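Local coordinates for glycerol kinase, putative (Plasmodium falciparum, PDB 2W40), which probably phosphorylates glycerol to sn-glycerol 3-phosphate with ATP, as a member of the FGGY kinase family, and is captured here with glycerol bound, at residues I81-E86 / N166-L171; D183-S188 / G244-Q249; I290-Y295 / K304-G309. One frame throughout, in Å; residues are numbered along the deposited sequence.

Interaction 1 of 3, residues I81-E86 / N166-L171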
loop_
_atom_site.group_PDB
_atom_site.type_symbol
_atom_site.label_atom_id
_atom_site.label_comp_id
_atom_site.label_asym_id
_atom_site.label_seq_id
_atom_site.Cartn_x
_atom_site.Cartn_y
_atom_site.Cartn_z
ATOM N N ILE C 81 4.356 8.156 -37.976
ATOM C CA ILE C 81 4.028 7.129 -37.024
ATOM C C ILE C 81 5.045 7.147 -35.893
ATOM O O ILE C 81 6.271 7.168 -36.125
ATOM C CB ILE C 81 4.008 5.742 -37.687
ATOM C CG1 ILE C 81 2.796 5.719 -38.619
ATOM C CG2 ILE C 81 3.952 4.633 -36.622
ATOM C CD1 ILE C 81 2.560 4.471 -39.404
ATOM N N THR C 82 4.545 7.150 -34.639
ATOM C CA THR C 82 5.384 6.932 -33.483
ATOM C C THR C 82 4.685 6.050 -32.499
ATOM O O THR C 82 3.463 5.892 -32.569
ATOM C CB THR C 82 5.845 8.317 -32.895
ATOM O OG1 THR C 82 6.903 8.089 -31.991
ATOM C CG2 THR C 82 4.704 9.106 -32.274
ATOM N N ASN C 83 5.445 5.436 -31.615
ATOM C CA ASN C 83 4.878 4.304 -30.870
ATOM C C ASN C 83 5.647 3.945 -29.640
ATOM O O ASN C 83 6.840 4.186 -29.554
ATOM C CB ASN C 83 4.982 3.049 -31.776
ATOM C CG ASN C 83 6.451 2.770 -32.198
ATOM O OD1 ASN C 83 7.014 3.508 -33.044
ATOM N ND2 ASN C 83 7.064 1.616 -31.674
ATOM N N GLN C 84 4.931 3.380 -28.676
ATOM C CA GLN C 84 5.509 2.692 -27.547
ATOM C C GLN C 84 6.543 1.674 -28.115
ATOM O O GLN C 84 6.218 0.874 -29.038
ATOM C CB GLN C 84 4.395 1.938 -26.788
ATOM C CG GLN C 84 3.478 1.077 -27.627
ATOM C CD GLN C 84 2.770 -0.055 -26.869
ATOM O OE1 GLN C 84 3.310 -0.602 -25.905
ATOM N NE2 GLN C 84 1.609 -0.461 -27.377
ATOM N N ARG C 85 7.751 1.744 -27.599
ATOM C CA ARG C 85 8.861 0.960 -28.078
ATOM C C ARG C 85 8.828 -0.455 -27.380
ATOM O O ARG C 85 8.051 -0.628 -26.422
ATOM C CB ARG C 85 10.131 1.691 -27.813
ATOM C CG ARG C 85 10.203 3.074 -28.506
ATOM C CD ARG C 85 11.413 3.972 -28.060
ATOM N NE ARG C 85 11.314 4.141 -26.632
ATOM C CZ ARG C 85 12.304 4.561 -25.844
ATOM N NH1 ARG C 85 13.442 5.003 -26.381
ATOM N NH2 ARG C 85 12.193 4.476 -24.527
ATOM N N GLU C 86 9.714 -1.365 -27.831
ATOM C CA GLU C 86 10.025 -2.668 -27.249
ATOM C C GLU C 86 8.882 -3.695 -27.360
ATOM O O GLU C 86 9.109 -4.855 -27.576
ATOM C CB GLU C 86 10.511 -2.593 -25.828
ATOM C CG GLU C 86 11.814 -1.799 -25.604
ATOM C CD GLU C 86 11.602 -0.318 -25.295
ATOM O OE1 GLU C 86 10.470 0.078 -24.917
ATOM O OE2 GLU C 86 12.577 0.475 -25.393
ATOM N N ASN C 166 7.902 -4.621 -33.952
ATOM C CA ASN C 166 7.437 -3.689 -32.993
ATOM C C ASN C 166 6.115 -3.003 -33.434
ATOM O O ASN C 166 5.641 -3.239 -34.503
ATOM C CB ASN C 166 8.494 -2.690 -32.649
ATOM C CG ASN C 166 9.773 -3.272 -31.944
ATOM O OD1 ASN C 166 10.897 -2.905 -32.361
ATOM N ND2 ASN C 166 9.636 -4.142 -30.919
ATOM N N ILE C 167 5.563 -2.105 -32.633
ATOM C CA ILE C 167 4.242 -1.569 -32.912
ATOM C C ILE C 167 4.245 -0.734 -34.222
ATOM O O ILE C 167 3.326 -0.742 -34.980
ATOM C CB ILE C 167 3.736 -0.741 -31.725
ATOM C CG1 ILE C 167 3.383 -1.653 -30.538
ATOM C CG2 ILE C 167 2.563 0.238 -32.114
ATOM C CD1 ILE C 167 2.054 -2.376 -30.730
ATOM N N ASN C 168 5.369 -0.046 -34.471
ATOM C CA ASN C 168 5.483 0.685 -35.709
ATOM C C ASN C 168 5.357 -0.170 -36.934
ATOM O O ASN C 168 4.608 0.153 -37.860
ATOM C CB ASN C 168 6.781 1.448 -35.824
ATOM C CG ASN C 168 8.006 0.590 -35.716
ATOM O OD1 ASN C 168 8.094 -0.256 -34.795
ATOM N ND2 ASN C 168 9.010 0.865 -36.551
ATOM N N THR C 169 6.076 -1.325 -36.910
ATOM C CA THR C 169 6.009 -2.324 -37.965
ATOM C C THR C 169 4.585 -2.866 -38.164
ATOM O O THR C 169 4.096 -3.049 -39.320
ATOM C CB THR C 169 7.023 -3.429 -37.702
ATOM O OG1 THR C 169 8.298 -2.839 -37.521
ATOM C CG2 THR C 169 7.070 -4.442 -38.917
ATOM N N TRP C 170 3.904 -3.114 -37.039
ATOM C CA TRP C 170 2.547 -3.623 -37.036
ATOM C C TRP C 170 1.592 -2.567 -37.753
ATOM O O TRP C 170 0.765 -2.921 -38.618
ATOM C CB TRP C 170 2.137 -3.922 -35.609
ATOM C CG TRP C 170 0.730 -4.365 -35.381
ATOM C CD1 TRP C 170 -0.219 -3.710 -34.628
ATOM C CD2 TRP C 170 0.066 -5.533 -35.930
ATOM N NE1 TRP C 170 -1.419 -4.423 -34.638
ATOM C CE2 TRP C 170 -1.291 -5.517 -35.447
ATOM C CE3 TRP C 170 0.482 -6.555 -36.796
ATOM C CZ2 TRP C 170 -2.215 -6.530 -35.744
ATOM C CZ3 TRP C 170 -0.416 -7.554 -37.104
ATOM C CH2 TRP C 170 -1.764 -7.552 -36.581
ATOM N N LEU C 171 1.677 -1.335 -37.336
ATOM C CA LEU C 171 0.820 -0.304 -37.901
ATOM C C LEU C 171 1.059 -0.147 -39.394
ATOM O O LEU C 171 0.136 -0.059 -40.179
ATOM C CB LEU C 171 1.035 1.006 -37.127
ATOM C CG LEU C 171 0.213 1.298 -35.913
ATOM C CD1 LEU C 171 -0.057 0.120 -34.991
ATOM C CD2 LEU C 171 0.603 2.608 -35.203
HETATM O O HOH W 1 6.888 -1.470 -30.138
#
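Asn83, the last residue of strand 74-83, lies against the start of helix 167-176. Its CB rests on the helix through Ile167 CG2, 3.7 Å away. From there CG turns into the crowded position between the backbone N and the carbonyl carbon (chi1 58°), which swings the amide along the helix start. OD1 comes up against Asn168 CB at 3.5 Å, and the two amide planes, Asn83 and Asn168, lie only 10° apart; the Asn168 amide has its main polar partner in Thr182. At the tip, ND2 turns back on its own chain and donates to Gln84 O, 2.9 Å away with an N-H...O angle of 143°, reaching it from well above the carbonyl plane; ND2 also bonds Asn186 of helix 184-187.

No direct hydrogen bond crosses the contact. A water does that work: it donates to Gln84 O at 2.7 Å and accepts from Ile167 N at 2.9 Å, so the first amide of the helix is satisfied. Around this bridge the segments meet by packing: Gln84 NE2 lies 3.8 Å from Ile167 CG1, its amide held by Gln11 and Thr87, and the aliphatic pair Ile81 CG2 and Leu171 CD2 meets at 4.2 Å.

Beyond the strand, Arg85 N and Glu86 OE1 hydrogen-bond the bound glycerol, with Arg189 pairing the Glu86 carboxylate. Two donors, Asn83 ND2 and the water, therefore grip Gln84 O, consistent with a strand end that is held, next to the glycerol site, by a buried amide and one bridging water at the helix start.

Interaction 2 of 3, residues D183-S188 / G244-Q249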
loop_
_atom_site.group_PDB
_atom_site.type_symbol
_atom_site.label_atom_id
_atom_site.label_comp_id
_atom_site.label_asym_id
_atom_site.label_seq_id
_atom_site.Cartn_x
_atom_site.Cartn_y
_atom_site.Cartn_z
ATOM N N ASP C 183 12.243 1.355 -38.301
ATOM C CA ASP C 183 13.196 2.480 -38.337
ATOM C C ASP C 183 14.312 2.250 -37.356
ATOM O O ASP C 183 14.224 1.408 -36.435
ATOM C CB ASP C 183 12.509 3.797 -38.084
ATOM C CG ASP C 183 12.152 3.955 -36.645
ATOM O OD1 ASP C 183 11.047 3.514 -36.254
ATOM O OD2 ASP C 183 13.001 4.429 -35.859
ATOM N N VAL C 184 15.437 2.917 -37.591
ATOM C CA VAL C 184 16.626 2.690 -36.767
ATOM C C VAL C 184 16.433 2.893 -35.248
ATOM O O VAL C 184 17.065 2.212 -34.424
ATOM C CB VAL C 184 17.777 3.634 -37.195
ATOM C CG1 VAL C 184 18.390 3.317 -38.555
ATOM C CG2 VAL C 184 17.345 5.081 -37.142
ATOM N N THR C 185 15.561 3.785 -34.831
ATOM C CA THR C 185 15.278 3.980 -33.401
ATOM C C THR C 185 14.536 2.788 -32.755
ATOM O O THR C 185 15.005 2.264 -31.729
ATOM C CB THR C 185 14.600 5.312 -33.062
ATOM O OG1 THR C 185 13.232 5.335 -33.542
ATOM C CG2 THR C 185 15.440 6.474 -33.644
ATOM N N ASN C 186 13.479 2.297 -33.428
ATOM C CA ASN C 186 12.785 1.131 -32.951
ATOM C C ASN C 186 13.642 -0.133 -33.025
ATOM O O ASN C 186 13.619 -0.933 -32.080
ATOM C CB ASN C 186 11.481 0.938 -33.717
ATOM C CG ASN C 186 10.317 1.773 -33.101
ATOM O OD1 ASN C 186 9.884 1.499 -31.977
ATOM N ND2 ASN C 186 9.803 2.715 -33.846
ATOM N N ALA C 187 14.415 -0.271 -34.100
ATOM C CA ALA C 187 15.298 -1.443 -34.230
ATOM C C ALA C 187 16.305 -1.486 -33.076
ATOM O O ALA C 187 16.730 -2.582 -32.650
ATOM C CB ALA C 187 16.009 -1.529 -35.575
ATOM N N SER C 188 16.725 -0.326 -32.570
ATOM C CA SER C 188 17.744 -0.242 -31.507
ATOM C C SER C 188 17.208 -0.707 -30.107
ATOM O O SER C 188 17.982 -0.824 -29.159
ATOM C CB SER C 188 18.289 1.173 -31.432
ATOM O OG SER C 188 17.438 2.033 -30.699
ATOM N N GLY C 244 7.178 9.302 -42.178
ATOM C CA GLY C 244 8.045 9.359 -41.042
ATOM C C GLY C 244 7.687 8.326 -40.026
ATOM O O GLY C 244 6.547 7.993 -39.870
ATOM N N CYS C 245 8.704 7.779 -39.367
ATOM C CA CYS C 245 8.542 6.777 -38.347
ATOM C C CYS C 245 9.649 6.784 -37.378
ATOM O O CYS C 245 10.802 6.797 -37.767
ATOM C CB CYS C 245 8.532 5.447 -39.025
ATOM S SG CYS C 245 8.092 3.991 -37.959
ATOM N N ILE C 246 9.320 6.788 -36.103
ATOM C CA ILE C 246 10.319 6.921 -35.015
ATOM C C ILE C 246 9.701 6.384 -33.706
ATOM O O ILE C 246 8.484 6.530 -33.512
ATOM C CB ILE C 246 10.791 8.409 -34.895
ATOM C CG1 ILE C 246 11.942 8.540 -33.953
ATOM C CG2 ILE C 246 9.555 9.305 -34.517
ATOM C CD1 ILE C 246 12.807 9.834 -34.138
ATOM N N GLY C 247 10.533 5.813 -32.826
ATOM C CA GLY C 247 10.144 5.448 -31.490
ATOM C C GLY C 247 9.699 6.699 -30.672
ATOM O O GLY C 247 10.177 7.805 -30.895
ATOM N N ASP C 248 8.689 6.519 -29.807
ATOM C CA ASP C 248 8.068 7.625 -29.114
ATOM C C ASP C 248 9.010 8.521 -28.375
ATOM O O ASP C 248 8.914 9.791 -28.543
ATOM C CB ASP C 248 6.795 7.264 -28.340
ATOM C CG ASP C 248 6.995 6.244 -27.178
ATOM O OD1 ASP C 248 8.129 5.850 -26.895
ATOM O OD2 ASP C 248 5.955 5.841 -26.574
ATOM N N GLN C 249 9.937 7.938 -27.617
ATOM C CA GLN C 249 10.781 8.813 -26.736
ATOM C C GLN C 249 11.791 9.611 -27.633
ATOM O O GLN C 249 12.168 10.753 -27.314
ATOM C CB GLN C 249 11.432 8.034 -25.660
ATOM C CG GLN C 249 10.428 7.390 -24.681
ATOM C CD GLN C 249 9.325 8.367 -24.240
ATOM O OE1 GLN C 249 9.693 9.516 -23.853
ATOM N NE2 GLN C 249 8.027 8.016 -24.397
#
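Asp183, Thr185 and Cys245 contribute the largest buried areas to this meeting of a short helix, 184-187, with the end of strand 241-247. Asp183 is the N-cap of that helix, and its CG, folded between the backbone N and the carbonyl carbon (chi1 75°), brings the carboxylate against Cys245, with CG 3.3 Å from Cys245 O. OD1 takes a straight bond from Asn186 ND2 at 2.8 Å on its syn lone pair. OD2 is gripped harder: Thr185 OG1 donates to its syn lone pair at 2.5 Å, a very short bond, Asn186 N meets it from above the carboxylate plane at 3.3 Å, and Thr185 N adds a weak bond.

Thr185 passes the chain of bonds on to the strand. While its OG1 donates to Asp183, the same oxygen accepts from Gly247 N at 2.8 Å, almost perfectly straight (177°); this is the clear hydrogen bond across the contact. Beside it, OG1 lies 3.5 Å from Ile246 CG1. Cys245 closes the other end, with SG anti to its backbone N and 3.4 Å from Asp183 OD1, while its carbonyl is bonded by Asn222.

Gly247 is in turn the N-cap of helix 248-255, whose Asp248 and Gln249 hydrogen-bond the bound glycerol. The chemistry is that of an oriented relay, amide to hydroxyl to carboxylate. So many donors around one buried group would be expected to keep Asp183 ionised, and the 2.5 Å bond is consistent with a charge-strengthened interaction that fixes the Thr185 hydroxyl.

Interaction 3 of 3, residues I290-Y295 / K304-G309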
loop_
_atom_site.group_PDB
_atom_site.type_symbol
_atom_site.label_atom_id
_atom_site.label_comp_id
_atom_site.label_asym_id
_atom_site.label_seq_id
_atom_site.Cartn_x
_atom_site.Cartn_y
_atom_site.Cartn_z
ATOM N N ILE C 290 21.276 3.304 -21.003
ATOM C CA ILE C 290 21.263 2.550 -22.277
ATOM C C ILE C 290 21.740 3.445 -23.433
ATOM O O ILE C 290 21.335 4.599 -23.524
ATOM C CB ILE C 290 19.815 2.080 -22.572
ATOM C CG1 ILE C 290 19.346 0.966 -21.586
ATOM C CG2 ILE C 290 19.653 1.622 -24.085
ATOM C CD1 ILE C 290 17.999 0.494 -21.821
ATOM N N THR C 291 22.609 2.917 -24.269
ATOM C CA THR C 291 23.042 3.588 -25.522
ATOM C C THR C 291 22.023 3.319 -26.613
ATOM O O THR C 291 21.736 2.136 -26.855
ATOM C CB THR C 291 24.398 3.026 -25.989
ATOM O OG1 THR C 291 25.281 3.129 -24.930
ATOM C CG2 THR C 291 24.935 3.735 -27.230
ATOM N N THR C 292 21.423 4.343 -27.185
ATOM C CA THR C 292 20.402 4.165 -28.197
ATOM C C THR C 292 20.624 5.158 -29.372
ATOM O O THR C 292 21.538 5.983 -29.342
ATOM C CB THR C 292 18.993 4.306 -27.548
ATOM O OG1 THR C 292 18.016 3.838 -28.455
ATOM C CG2 THR C 292 18.730 5.838 -27.164
ATOM N N ILE C 293 19.887 4.951 -30.416
ATOM C CA ILE C 293 19.917 5.834 -31.564
ATOM C C ILE C 293 18.953 7.009 -31.239
ATOM O O ILE C 293 17.796 6.737 -30.800
ATOM C CB ILE C 293 19.417 5.200 -32.859
ATOM C CG1 ILE C 293 20.246 3.995 -33.303
ATOM C CG2 ILE C 293 19.309 6.288 -33.938
ATOM C CD1 ILE C 293 21.603 4.303 -33.645
ATOM N N CYS C 294 19.397 8.267 -31.319
ATOM C CA CYS C 294 18.488 9.382 -31.188
ATOM C C CYS C 294 17.630 9.590 -32.453
ATOM O O CYS C 294 16.373 9.612 -32.388
ATOM C CB CYS C 294 19.247 10.640 -30.830
ATOM S SG CYS C 294 18.243 11.898 -29.985
ATOM N N TYR C 295 18.275 9.697 -33.616
ATOM C CA TYR C 295 17.568 9.790 -34.901
ATOM C C TYR C 295 18.607 9.634 -36.007
ATOM O O TYR C 295 19.797 9.856 -35.790
ATOM C CB TYR C 295 16.776 11.124 -34.988
ATOM C CG TYR C 295 17.596 12.364 -34.617
ATOM C CD1 TYR C 295 18.514 12.914 -35.517
ATOM C CD2 TYR C 295 17.555 12.892 -33.349
ATOM C CE1 TYR C 295 19.310 13.966 -35.116
ATOM C CE2 TYR C 295 18.347 13.977 -32.995
ATOM C CZ TYR C 295 19.202 14.509 -33.888
ATOM O OH TYR C 295 20.043 15.621 -33.517
ATOM N N LYS C 304 22.670 10.333 -35.023
ATOM C CA LYS C 304 22.950 10.941 -33.731
ATOM C C LYS C 304 22.504 9.899 -32.688
ATOM O O LYS C 304 21.479 9.261 -32.842
ATOM C CB LYS C 304 22.200 12.242 -33.524
ATOM C CG LYS C 304 22.559 13.357 -34.573
ATOM C CD LYS C 304 24.040 13.714 -34.665
ATOM C CE LYS C 304 24.349 14.831 -35.731
ATOM N NZ LYS C 304 24.281 16.163 -35.122
ATOM N N TYR C 305 23.377 9.729 -31.724
ATOM C CA TYR C 305 23.206 8.807 -30.614
ATOM C C TYR C 305 22.708 9.501 -29.366
ATOM O O TYR C 305 22.724 10.691 -29.252
ATOM C CB TYR C 305 24.523 8.059 -30.370
ATOM C CG TYR C 305 24.816 7.085 -31.425
ATOM C CD1 TYR C 305 24.289 5.791 -31.336
ATOM C CD2 TYR C 305 25.625 7.401 -32.526
ATOM C CE1 TYR C 305 24.584 4.850 -32.320
ATOM C CE2 TYR C 305 25.981 6.457 -33.512
ATOM C CZ TYR C 305 25.459 5.172 -33.426
ATOM O OH TYR C 305 25.660 4.222 -34.388
ATOM N N ALA C 306 22.349 8.696 -28.383
ATOM C CA ALA C 306 21.804 9.180 -27.123
ATOM C C ALA C 306 22.168 8.192 -26.011
ATOM O O ALA C 306 22.499 7.013 -26.252
ATOM C CB ALA C 306 20.331 9.417 -27.147
ATOM N N LEU C 307 22.121 8.692 -24.804
ATOM C CA LEU C 307 22.119 7.913 -23.520
ATOM C C LEU C 307 20.745 8.065 -22.977
ATOM O O LEU C 307 20.172 9.148 -23.036
ATOM C CB LEU C 307 23.193 8.374 -22.547
ATOM C CG LEU C 307 24.538 7.809 -22.726
ATOM C CD1 LEU C 307 25.578 8.434 -21.693
ATOM C CD2 LEU C 307 24.634 6.275 -22.633
ATOM N N GLU C 308 20.173 6.994 -22.488
ATOM C CA GLU C 308 18.790 7.025 -22.012
ATOM C C GLU C 308 18.657 6.361 -20.646
ATOM O O GLU C 308 19.201 5.273 -20.377
ATOM C CB GLU C 308 17.823 6.253 -22.940
ATOM C CG GLU C 308 16.371 6.088 -22.384
ATOM C CD GLU C 308 15.346 5.471 -23.336
ATOM O OE1 GLU C 308 15.494 5.647 -24.580
ATOM O OE2 GLU C 308 14.411 4.842 -22.817
ATOM N N GLY C 309 17.881 7.036 -19.810
ATOM C CA GLY C 309 17.422 6.576 -18.514
ATOM C C GLY C 309 15.956 6.356 -18.551
ATOM O O GLY C 309 15.194 7.257 -18.835
HETATM O O HOH W 2 21.322 16.724 -35.479
#
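Seven backbone hydrogen bonds, one of them weak, tie strand 290-295 to strand 304-311. Two reciprocal pairs set the antiparallel pattern: Ile290 N donates to Glu308 O at 2.9 Å and 172°, and Thr292 N to Ala306 O at 3.0 Å, each answered by a return bond. The pattern then slips by one residue. Cys294 N reaches Lys304 O at 2.8 Å, on a lone pair in the carbonyl plane, and Tyr295 N adds a weak bond to that same Lys304 O at 3.3 Å. Lys304 N answers by donating to Tyr295 O, nearly along the C=O axis (175°).

Tyr295 and Lys304 consequently run side by side. Lys304 CB sits over one face of the tyrosine ring, 4.0 Å from the centroid and 25° off the normal, a CH-pi contact displaced toward the rim. A water in the ring plane spans the tips, 2.6 Å from Tyr295 OH and 3.0 Å from Lys304 NZ; the hydroxyl also bonds Asn277.

Farther along, Ala306 CB touches both Thr292 CG2 and Cys294 CB. Ile293 and Tyr305 extend in the same direction, and Ile293 CD1 presses closely on Tyr305 CE1 at 3.3 Å, while Thr292 O lies at the edge of that ring. Tyr305 OH is bonded to Ile195 O. At the far end Glu308, its chain extended, places OE1 in salt bridges to Arg85 and Arg189, while OE2 bonds Ser310.

Cys294, with a near-helical backbone, and Tyr295 both face Lys304: a classic beta bulge in an antiparallel hairpin, here the outer hairpin of the mixed sheet in the C-terminal FGGY half.

Overall arrangement
The three contacts follow one another along the chain, each closing before the next opens. The centres of interactions 1 and 2, both in the N-terminal FGGY half, are about 8 Å apart, and the two share a mixed sheet in which strands 74-83 and 241-247 are parallel neighbours; Thr82 OG1 probably bonds Ile246 O between them. Interaction 3, in the second sheet and the C-terminal half, is centred about 11 Å from the centre of interaction 2 and 17 Å from that of interaction 1. A probable hydrogen bond between Ser188 OG and Thr292 OG1 joins it to interaction 2, and the Arg85-Glu308 salt bridge to interaction 1. Residues at or near the glycerol ligands thus reach the C-terminal half, consistent with a substrate site near the junction of two ASKHA-type halves.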